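UDP-4-amino-4,6-dideoxy-N-acetyl-beta-L-altrosamine transaminase (Helicobacter pylori, PDB 2FNU) catalyses the pyridoxal phosphate-dependent amino transfer from L-glutamate to a UDP-linked 4-keto sugar, the second step in making pseudaminic acid for flagellin. Local coordinates at residues Glu199-Glu202 with Lys203-Phe207; Phe248-Gln251 with Lys252-Glu255. All coordinates share one frame; numbering follows the deposited sequence.

How the contacts relate
Contacts 1 and 2 are both local, each joining side chains one helical turn apart. Contact 1 comes first along the chain, on helix 198-208. Contact 2 follows on helix 246-264. Their centres lie about 34 Å apart and their nearest atoms about 23 Å, so they do not touch. Helix 198-208 follows strand 191-195 and packs on the mixed seven-stranded sheet of the PLP-dependent aminotransferase fold, by strands 191-195 and 49-53. Helix 246-264 is tied to loops, including the one just after Lys183, the lysine that can carry the cofactor but does not here. Residues 199-207 thus pack at the sheet edge, while the Arg253 side chain of contact 2 lies about 8 Å from that of Lys183.

Contact 1 of 2, residues Glu199-Glu202 with Lys203-Phe207; sequences ELHE and KMKLF
Leu200 and Met204 form the tight side of this helical turn. The CG of Leu200 meets the CE of Met204 at 3.9 Å, and its CD1 lies against Met204 CG. The Met204 chain runs past the leucine at a slant. Its thioether bends at the last torsion (chi3 -60°), which turns CE back toward Leu200. Met204 N also donates to Leu200 O, at 2.9 Å. Both residues lie in helix 198-208 of the aminotransferase fold. They face strand 191-195, where both touch Thr195. The buried His201 ring stacks on His49.

The other side is polar and bridged by water. Lys205 reaches out fully extended, with CG anti to its own N (chi1 -173°), alongside Glu202. The two charged ends do not touch: Lys205 NZ stays 4.6 Å from Glu202 OE1. One water takes a hydrogen bond from Lys205 NZ at 2.8 Å and gives one to Glu202 OE1 at 2.6 Å. A second water accepts from Lys205 NZ and bonds to His201 NE2 at 3.1 Å, lying in the plane of the imidazole at its edge.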
loop_
_atom_site.group_PDB
_atom_site.type_symbol
_atom_site.label_atom_id
_atom_site.label_comp_id
_atom_site.label_asym_id
_atom_site.label_seq_id
_atom_site.Cartn_x
_atom_site.Cartn_y
_atom_site.Cartn_z
ATOM N N GLU B 199 -3.604 19.468 12.402
ATOM C CA GLU B 199 -2.871 18.555 13.274
ATOM C C GLU B 199 -3.087 17.105 12.830
ATOM O O GLU B 199 -2.136 16.313 12.794
ATOM C CB GLU B 199 -3.247 18.767 14.741
ATOM C CG GLU B 199 -2.589 20.043 15.298
ATOM C CD GLU B 199 -2.940 20.355 16.751
ATOM O OE1 GLU B 199 -2.495 21.425 17.230
ATOM O OE2 GLU B 199 -3.631 19.553 17.415
ATOM N N LEU B 200 -4.319 16.787 12.434
ATOM C CA LEU B 200 -4.628 15.428 11.983
ATOM C C LEU B 200 -3.894 15.122 10.673
ATOM O O LEU B 200 -3.285 14.056 10.511
ATOM C CB LEU B 200 -6.146 15.258 11.811
ATOM C CG LEU B 200 -6.603 13.894 11.279
ATOM C CD1 LEU B 200 -6.054 12.749 12.120
ATOM C CD2 LEU B 200 -8.130 13.850 11.238
ATOM N N HIS B 201 -3.965 16.062 9.731
ATOM C CA HIS B 201 -3.194 15.938 8.486
ATOM C C HIS B 201 -1.717 15.623 8.741
ATOM O O HIS B 201 -1.197 14.654 8.206
ATOM C CB HIS B 201 -3.352 17.215 7.651
ATOM C CG HIS B 201 -2.468 17.259 6.448
ATOM N ND1 HIS B 201 -2.750 16.554 5.297
ATOM C CD2 HIS B 201 -1.320 17.938 6.209
ATOM C CE1 HIS B 201 -1.804 16.793 4.403
ATOM N NE2 HIS B 201 -0.927 17.631 4.930
ATOM N N GLU B 202 -1.063 16.401 9.601
ATOM C CA GLU B 202 0.358 16.169 9.837
ATOM C C GLU B 202 0.617 14.798 10.486
ATOM O O GLU B 202 1.626 14.152 10.171
ATOM C CB GLU B 202 0.972 17.303 10.670
ATOM C CG GLU B 202 0.861 18.689 10.025
ATOM C CD GLU B 202 1.648 18.841 8.723
ATOM O OE1 GLU B 202 2.530 18.003 8.416
ATOM O OE2 GLU B 202 1.364 19.806 7.982
ATOM N N LYS B 203 -0.278 14.358 11.376
ATOM C CA LYS B 203 -0.109 13.027 12.013
ATOM C C LYS B 203 -0.234 11.906 10.971
ATOM O O LYS B 203 0.561 10.947 10.956
ATOM C CB LYS B 203 -1.158 12.786 13.090
ATOM C CG LYS B 203 -0.822 13.340 14.445
ATOM C CD LYS B 203 -1.940 13.068 15.443
ATOM C CE LYS B 203 -2.029 11.593 15.827
ATOM N NZ LYS B 203 -2.984 11.330 16.981
ATOM N N MET B 204 -1.246 12.023 10.112
ATOM C CA MET B 204 -1.446 11.031 9.048
ATOM C C MET B 204 -0.307 11.000 8.041
ATOM O O MET B 204 0.069 9.934 7.547
ATOM C CB MET B 204 -2.771 11.299 8.341
ATOM C CG MET B 204 -3.971 11.075 9.258
ATOM S SD MET B 204 -5.567 11.132 8.388
ATOM C CE MET B 204 -5.540 12.816 7.714
ATOM N N LYS B 205 0.250 12.174 7.753
ATOM C CA LYS B 205 1.348 12.284 6.810
ATOM C C LYS B 205 2.572 11.499 7.281
ATOM O O LYS B 205 3.182 10.767 6.497
ATOM C CB LYS B 205 1.676 13.764 6.584
ATOM C CG LYS B 205 2.690 14.055 5.498
ATOM C CD LYS B 205 2.871 15.581 5.385
ATOM C CE LYS B 205 3.794 15.956 4.249
ATOM N NZ LYS B 205 3.702 17.425 4.003
ATOM N N LEU B 206 2.915 11.621 8.560
ATOM C CA LEU B 206 4.025 10.835 9.098
ATOM C C LEU B 206 3.698 9.336 9.099
ATOM O O LEU B 206 4.567 8.504 8.780
ATOM C CB LEU B 206 4.385 11.309 10.502
ATOM C CG LEU B 206 5.012 12.698 10.536
ATOM C CD1 LEU B 206 4.884 13.256 11.933
ATOM C CD2 LEU B 206 6.484 12.612 10.090
ATOM N N PHE B 207 2.452 9.001 9.447
ATOM C CA PHE B 207 2.042 7.582 9.541
ATOM C C PHE B 207 2.139 6.894 8.188
ATOM O O PHE B 207 2.412 5.683 8.113
ATOM C CB PHE B 207 0.616 7.515 10.066
ATOM C CG PHE B 207 0.142 6.132 10.448
ATOM C CD1 PHE B 207 -0.592 5.351 9.539
ATOM C CD2 PHE B 207 0.360 5.639 11.743
ATOM C CE1 PHE B 207 -1.089 4.098 9.914
ATOM C CE2 PHE B 207 -0.116 4.396 12.121
ATOM C CZ PHE B 207 -0.839 3.623 11.204
HETATM O O HOH W 1 1.256 18.219 2.787
HETATM O O HOH W 2 4.198 18.538 6.499
#

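Contact 2 of 2, residues Phe248-Gln251 with Lys252-Glu255; sequences FLMQ and KREE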
loop_
_atom_site.group_PDB
_atom_site.type_symbol
_atom_site.label_atom_id
_atom_site.label_comp_id
_atom_site.label_asym_id
_atom_site.label_seq_id
_atom_site.Cartn_x
_atom_site.Cartn_y
_atom_site.Cartn_z
ATOM N N PHE B 248 -16.515 15.864 -16.306
ATOM C CA PHE B 248 -16.882 15.265 -17.590
ATOM C C PHE B 248 -17.230 13.784 -17.423
ATOM O O PHE B 248 -18.264 13.316 -17.914
ATOM C CB PHE B 248 -15.734 15.451 -18.598
ATOM C CG PHE B 248 -15.913 14.689 -19.884
ATOM C CD1 PHE B 248 -16.612 15.249 -20.945
ATOM C CD2 PHE B 248 -15.377 13.411 -20.033
ATOM C CE1 PHE B 248 -16.784 14.536 -22.145
ATOM C CE2 PHE B 248 -15.542 12.694 -21.230
ATOM C CZ PHE B 248 -16.251 13.268 -22.278
ATOM N N LEU B 249 -16.374 13.043 -16.725
ATOM C CA LEU B 249 -16.610 11.619 -16.526
ATOM C C LEU B 249 -17.896 11.412 -15.720
ATOM O O LEU B 249 -18.692 10.517 -16.012
ATOM C CB LEU B 249 -15.414 10.990 -15.790
ATOM C CG LEU B 249 -14.079 11.068 -16.546
ATOM C CD1 LEU B 249 -12.882 10.716 -15.642
ATOM C CD2 LEU B 249 -14.092 10.155 -17.781
ATOM N N MET B 250 -18.093 12.241 -14.689
ATOM C CA MET B 250 -19.269 12.134 -13.833
ATOM C C MET B 250 -20.535 12.395 -14.650
ATOM O O MET B 250 -21.563 11.715 -14.473
ATOM C CB MET B 250 -19.165 13.122 -12.662
ATOM C CG MET B 250 -20.394 13.139 -11.761
ATOM S SD MET B 250 -20.027 14.035 -10.240
ATOM C CE MET B 250 -21.417 15.173 -10.168
ATOM N N GLN B 251 -20.459 13.365 -15.557
ATOM C CA GLN B 251 -21.625 13.689 -16.383
ATOM C C GLN B 251 -21.921 12.580 -17.410
ATOM O O GLN B 251 -23.089 12.324 -17.739
ATOM C CB GLN B 251 -21.474 15.062 -17.038
ATOM C CG GLN B 251 -22.667 15.470 -17.930
ATOM C CD GLN B 251 -23.997 15.623 -17.170
ATOM O OE1 GLN B 251 -24.043 15.848 -15.944
ATOM N NE2 GLN B 251 -25.094 15.501 -17.911
ATOM N N LYS B 252 -20.878 11.906 -17.907
ATOM C CA LYS B 252 -21.126 10.739 -18.751
ATOM C C LYS B 252 -21.897 9.668 -17.997
ATOM O O LYS B 252 -22.816 9.065 -18.554
ATOM C CB LYS B 252 -19.833 10.179 -19.340
ATOM C CG LYS B 252 -19.200 11.105 -20.378
ATOM C CD LYS B 252 -20.016 11.106 -21.668
ATOM C CE LYS B 252 -19.389 12.005 -22.727
ATOM N NZ LYS B 252 -20.268 12.146 -23.927
ATOM N N ARG B 253 -21.512 9.410 -16.739
ATOM C CA ARG B 253 -22.228 8.439 -15.922
ATOM C C ARG B 253 -23.653 8.921 -15.633
ATOM O O ARG B 253 -24.597 8.129 -15.635
ATOM C CB ARG B 253 -21.459 8.124 -14.637
ATOM C CG ARG B 253 -20.123 7.411 -14.895
ATOM C CD ARG B 253 -19.507 6.870 -13.601
ATOM N NE ARG B 253 -19.221 7.956 -12.673
ATOM C CZ ARG B 253 -18.079 8.639 -12.628
ATOM N NH1 ARG B 253 -17.058 8.339 -13.449
ATOM N NH2 ARG B 253 -17.964 9.628 -11.746
ATOM N N GLU B 254 -23.809 10.231 -15.427
ATOM C CA GLU B 254 -25.157 10.784 -15.206
ATOM C C GLU B 254 -26.046 10.562 -16.431
ATOM O O GLU B 254 -27.226 10.212 -16.285
ATOM C CB GLU B 254 -25.087 12.268 -14.821
ATOM C CG GLU B 254 -26.441 12.987 -14.698
ATOM C CD GLU B 254 -27.299 12.527 -13.527
ATOM O OE1 GLU B 254 -26.793 11.825 -12.615
ATOM O OE2 GLU B 254 -28.500 12.895 -13.509
ATOM N N GLU B 255 -25.481 10.740 -17.620
ATOM C CA GLU B 255 -26.248 10.535 -18.851
ATOM C C GLU B 255 -26.661 9.080 -19.001
ATOM O O GLU B 255 -27.794 8.794 -19.396
ATOM C CB GLU B 255 -25.503 11.101 -20.064
ATOM C CG GLU B 255 -25.645 12.629 -20.086
ATOM C CD GLU B 255 -24.569 13.364 -20.865
ATOM O OE1 GLU B 255 -24.526 14.608 -20.735
ATOM O OE2 GLU B 255 -23.776 12.725 -21.585
#
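Gln251 O accepts the backbone N-H of Glu255 at 2.9 Å, and the same two residues are joined again by their side chains. Gln251 NE2 donates to Glu255 OE1 at 3.0 Å, with 166° at the hydrogen. The carboxylate oxygen lies in the plane of the amide. The amide nitrogen approaches from above the carboxylate plane, 35° out of it. The glutamine bends at its second torsion (chi2 63°), which brings its amide back over the next turn. Its OE1 lies 3.9 Å from Glu254 CB.

Phe248 and Lys252 are also four residues apart, and the lysine folds against the ring. Its CG sits over one face of Phe248, 4.3 Å from the centroid, in a CH-pi contact. A bend at its second torsion takes the lysine chain obliquely across the ring, with CE 3.4 Å from Phe248 CZ.

Arg253 leads to the buried side. Its guanidinium lies with one face against the backbone of the preceding turn, where NH2 is 3.5 Å from Met250 CA. Leu249 O is over the same flat group, while also accepting the backbone N-H of Arg253. The planar group is held from outside: NE bonds to Ser282 O and NH1 to Pro184 O, next to Lys183.

These are i to i+4 pairs along helix 246-264 of a DegT/DnrJ/EryC1 aminotransferase. The helix comes directly after helix 233-244. Leu249 and Lys252 touch Ala351, in the loop after strand 344-347. Ser282 lies ahead of strand 286-290, and Glu254 bonds weakly to His274, just beyond strand 270-272.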